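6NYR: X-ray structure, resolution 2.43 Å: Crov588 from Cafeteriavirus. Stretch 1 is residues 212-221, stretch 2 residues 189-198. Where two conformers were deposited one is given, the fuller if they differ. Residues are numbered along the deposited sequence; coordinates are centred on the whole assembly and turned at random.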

# COMPACT_ATOMS: atom_id res chain seq x y z
N LEU A 212 -24.14 -9.48 -4.95
CA LEU A 212 -24.82 -9.80 -3.70
C LEU A 212 -23.77 -10.19 -2.67
O LEU A 212 -23.02 -11.15 -2.87
CB LEU A 212 -25.83 -10.93 -3.89
CG LEU A 212 -26.57 -11.40 -2.63
CD1 LEU A 212 -27.32 -10.25 -1.98
CD2 LEU A 212 -27.51 -12.56 -2.95
N THR A 213 -23.74 -9.46 -1.56
CA THR A 213 -22.80 -9.69 -0.47
C THR A 213 -23.56 -9.90 0.82
O THR A 213 -24.39 -9.06 1.19
CB THR A 213 -21.83 -8.51 -0.31
OG1 THR A 213 -21.11 -8.30 -1.53
CG2 THR A 213 -20.85 -8.75 0.83
N PHE A 214 -23.29 -11.02 1.50
CA PHE A 214 -23.84 -11.27 2.83
C PHE A 214 -22.80 -10.94 3.89
O PHE A 214 -21.60 -10.79 3.61
CB PHE A 214 -24.30 -12.73 2.99
CG PHE A 214 -25.48 -13.08 2.15
CD1 PHE A 214 -26.74 -12.61 2.46
CD2 PHE A 214 -25.33 -13.89 1.03
CE1 PHE A 214 -27.83 -12.92 1.68
CE2 PHE A 214 -26.42 -14.22 0.25
CZ PHE A 214 -27.67 -13.73 0.57
N GLY A 215 -23.27 -10.86 5.13
CA GLY A 215 -22.42 -10.52 6.25
C GLY A 215 -22.28 -11.62 7.28
O GLY A 215 -22.72 -12.76 7.08
N TRP A 216 -21.71 -11.25 8.43
CA TRP A 216 -21.27 -12.19 9.45
C TRP A 216 -22.28 -13.28 9.75
O TRP A 216 -21.96 -14.47 9.67
CB TRP A 216 -20.96 -11.38 10.72
CG TRP A 216 -20.28 -12.09 11.84
CD1 TRP A 216 -20.84 -12.96 12.73
CD2 TRP A 216 -18.91 -11.95 12.23
NE1 TRP A 216 -19.90 -13.39 13.63
CE2 TRP A 216 -18.71 -12.78 13.35
CE3 TRP A 216 -17.83 -11.20 11.73
CZ2 TRP A 216 -17.47 -12.89 13.98
CZ3 TRP A 216 -16.60 -11.31 12.36
CH2 TRP A 216 -16.43 -12.15 13.47
N TYR A 217 -23.51 -12.91 10.11
CA TYR A 217 -24.43 -13.87 10.70
C TYR A 217 -25.37 -14.54 9.69
O TYR A 217 -26.11 -15.44 10.08
CB TYR A 217 -25.28 -13.21 11.80
CG TYR A 217 -24.51 -12.97 13.09
CD1 TYR A 217 -24.33 -13.99 14.02
CD2 TYR A 217 -23.97 -11.72 13.37
CE1 TYR A 217 -23.62 -13.77 15.18
CE2 TYR A 217 -23.27 -11.50 14.54
CZ TYR A 217 -23.09 -12.52 15.44
OH TYR A 217 -22.39 -12.30 16.61
N PHE A 218 -25.36 -14.13 8.42
CA PHE A 218 -26.29 -14.74 7.48
C PHE A 218 -26.04 -16.24 7.37
O PHE A 218 -24.92 -16.66 7.05
CB PHE A 218 -26.19 -14.11 6.10
CG PHE A 218 -27.13 -14.73 5.10
CD1 PHE A 218 -28.47 -14.37 5.07
CD2 PHE A 218 -26.68 -15.70 4.22
CE1 PHE A 218 -29.33 -14.94 4.16
CE2 PHE A 218 -27.54 -16.28 3.31
CZ PHE A 218 -28.86 -15.90 3.28
N ASN A 219 -27.07 -17.03 7.62
CA ASN A 219 -26.94 -18.48 7.52
C ASN A 219 -28.29 -19.13 7.25
O ASN A 219 -28.76 -19.96 8.04
CB ASN A 219 -26.32 -19.06 8.79
CG ASN A 219 -25.87 -20.50 8.61
OD1 ASN A 219 -25.73 -20.98 7.48
ND2 ASN A 219 -25.64 -21.19 9.71
N GLN A 220 -28.92 -18.77 6.14
CA GLN A 220 -30.18 -19.36 5.71
C GLN A 220 -29.95 -20.07 4.38
O GLN A 220 -29.09 -19.67 3.59
CB GLN A 220 -31.27 -18.30 5.54
CG GLN A 220 -31.60 -17.54 6.80
CD GLN A 220 -32.23 -18.41 7.87
OE1 GLN A 220 -33.05 -19.27 7.58
NE2 GLN A 220 -31.83 -18.18 9.12
N GLN A 221 -30.73 -21.12 4.13
CA GLN A 221 -30.60 -21.81 2.86
C GLN A 221 -30.98 -20.92 1.69
O GLN A 221 -31.82 -20.02 1.80
CB GLN A 221 -31.43 -23.09 2.80
CG GLN A 221 -30.86 -24.17 3.66
CD GLN A 221 -31.32 -25.55 3.24
OE1 GLN A 221 -32.30 -25.72 2.52
NE2 GLN A 221 -30.49 -26.54 3.56
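Stretch 2 189-198: YLEFGRNFNQ

Stretch 2 lies alongside stretch 1 as a parallel neighbour, joined by a short β-ladder at its start and continuing beyond it as a matching turn, so that the two segments keep step through the turns, before the register slips by one at Phe218, which lies nearest Asn197. Residues 189-191 form a strand, of which Leu190 and Glu191 pair in parallel with Leu212 and Thr213, with CA atoms 5.1 Å apart for Leu190 and Leu212 and 4.7 Å for Glu191 and Thr213. Thr213 uses both its backbone groups: its N donates to Leu190 O at 3.1 Å, and its O accepts from Phe192 N at 3.0 Å. A water reinforces this pairing, donating to Leu190 O at 3.0 Å and lying 2.7 Å from Thr213 OG1.

Leu190 and Leu212 share one face of the sheet, where Leu190 CD2 meets Leu212 CD1 at 4.0 Å; Glu191 and Thr213 share the other. Just past the strands, the rings of Phe192 and Phe214 meet rim to rim, nearly parallel, with 5° between their planes, and Phe192 CD2 is 3.9 Å from Phe214 CD1.

Each stretch then makes a type I turn, Gly193 to Phe196 in stretch 2 and Gly215 to Phe218 in stretch 1. The turns are linked by Tyr217 N, which donates to Arg194 O at 2.9 Å. Gly215 has no room for a side chain here, since an ideal CB would fall 2.3 Å from Gly193 O. At the last residue of each turn, Phe196 CE2 packs 3.8 Å from Phe218 CD1, extending the apolar contacts.

Asn197 anchors the far end through its side chain. Its OD1 accepts two hydrogen bonds, from Asn219 N at 2.8 Å and from Gln220 NE2 at 3.2 Å, tying the last part of stretch 2 to stretch 1 after the regular ladder has ended; Gln198 C then lies 3.7 Å from Gln220 CG.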

# COMPACT_ATOMS: atom_id res chain seq x y z
N TYR A 189 -26.48 -3.56 -6.88
CA TYR A 189 -25.57 -3.90 -5.79
C TYR A 189 -26.38 -3.98 -4.50
O TYR A 189 -27.04 -3.00 -4.12
CB TYR A 189 -24.46 -2.86 -5.65
CG TYR A 189 -23.37 -2.92 -6.70
CD1 TYR A 189 -23.68 -2.83 -8.05
CD2 TYR A 189 -22.04 -3.04 -6.34
CE1 TYR A 189 -22.69 -2.88 -9.01
CE2 TYR A 189 -21.04 -3.08 -7.29
CZ TYR A 189 -21.37 -3.00 -8.63
OH TYR A 189 -20.37 -3.05 -9.58
N LEU A 190 -26.33 -5.12 -3.82
CA LEU A 190 -26.99 -5.29 -2.53
C LEU A 190 -25.97 -5.84 -1.54
O LEU A 190 -25.35 -6.88 -1.80
CB LEU A 190 -28.20 -6.23 -2.63
CG LEU A 190 -28.95 -6.53 -1.33
CD1 LEU A 190 -29.40 -5.26 -0.63
CD2 LEU A 190 -30.16 -7.44 -1.61
N GLU A 191 -25.79 -5.14 -0.42
CA GLU A 191 -24.89 -5.59 0.63
C GLU A 191 -25.63 -5.60 1.97
O GLU A 191 -26.11 -4.57 2.42
CB GLU A 191 -23.65 -4.70 0.74
CG GLU A 191 -22.69 -5.18 1.82
CD GLU A 191 -21.37 -4.45 1.83
OE1 GLU A 191 -21.10 -3.69 0.88
OE2 GLU A 191 -20.60 -4.64 2.80
N PHE A 192 -25.70 -6.78 2.58
CA PHE A 192 -26.20 -6.92 3.94
C PHE A 192 -25.05 -6.80 4.94
O PHE A 192 -23.89 -7.08 4.63
CB PHE A 192 -26.91 -8.25 4.14
CG PHE A 192 -28.22 -8.34 3.42
CD1 PHE A 192 -29.33 -7.66 3.89
CD2 PHE A 192 -28.35 -9.11 2.27
CE1 PHE A 192 -30.54 -7.73 3.23
CE2 PHE A 192 -29.55 -9.19 1.61
CZ PHE A 192 -30.65 -8.50 2.09
N GLY A 193 -25.40 -6.39 6.16
CA GLY A 193 -24.43 -6.16 7.21
C GLY A 193 -24.33 -7.32 8.18
O GLY A 193 -24.84 -8.41 7.96
N ARG A 194 -23.65 -7.04 9.30
CA ARG A 194 -23.30 -8.08 10.26
C ARG A 194 -24.48 -8.99 10.60
O ARG A 194 -24.41 -10.21 10.44
CB ARG A 194 -22.77 -7.43 11.54
CG ARG A 194 -21.84 -8.30 12.37
CD ARG A 194 -21.40 -7.55 13.62
NE ARG A 194 -22.56 -7.12 14.40
CZ ARG A 194 -22.52 -6.33 15.46
NH1 ARG A 194 -21.36 -5.87 15.90
NH2 ARG A 194 -23.65 -6.00 16.09
N ASN A 195 -25.57 -8.40 11.08
CA ASN A 195 -26.59 -9.16 11.78
C ASN A 195 -27.72 -9.66 10.89
O ASN A 195 -28.63 -10.32 11.41
CB ASN A 195 -27.18 -8.31 12.92
CG ASN A 195 -26.21 -8.10 14.05
OD1 ASN A 195 -25.06 -8.55 13.98
ND2 ASN A 195 -26.64 -7.41 15.09
N PHE A 196 -27.72 -9.35 9.60
CA PHE A 196 -28.80 -9.83 8.76
C PHE A 196 -28.74 -11.35 8.66
O PHE A 196 -27.78 -11.90 8.10
CB PHE A 196 -28.74 -9.22 7.37
CG PHE A 196 -29.82 -9.73 6.46
CD1 PHE A 196 -31.10 -9.20 6.52
CD2 PHE A 196 -29.57 -10.76 5.58
CE1 PHE A 196 -32.10 -9.67 5.69
CE2 PHE A 196 -30.57 -11.25 4.75
CZ PHE A 196 -31.83 -10.70 4.81
N ASN A 197 -29.77 -12.02 9.18
CA ASN A 197 -29.88 -13.48 9.14
C ASN A 197 -31.36 -13.82 8.96
O ASN A 197 -32.01 -14.38 9.83
CB ASN A 197 -29.29 -14.12 10.40
CG ASN A 197 -29.21 -15.63 10.29
OD1 ASN A 197 -29.29 -16.20 9.20
ND2 ASN A 197 -29.05 -16.30 11.43
N GLN A 198 -31.90 -13.44 7.81
CA GLN A 198 -33.31 -13.56 7.49
C GLN A 198 -33.46 -14.37 6.21
O GLN A 198 -32.63 -14.26 5.30
CB GLN A 198 -33.93 -12.17 7.34
CG GLN A 198 -35.19 -11.89 8.15
CD GLN A 198 -35.15 -12.47 9.55
OE1 GLN A 198 -35.94 -13.35 9.89
NE2 GLN A 198 -34.23 -11.97 10.38
O HOH W 1 -22.62 -6.63 -3.06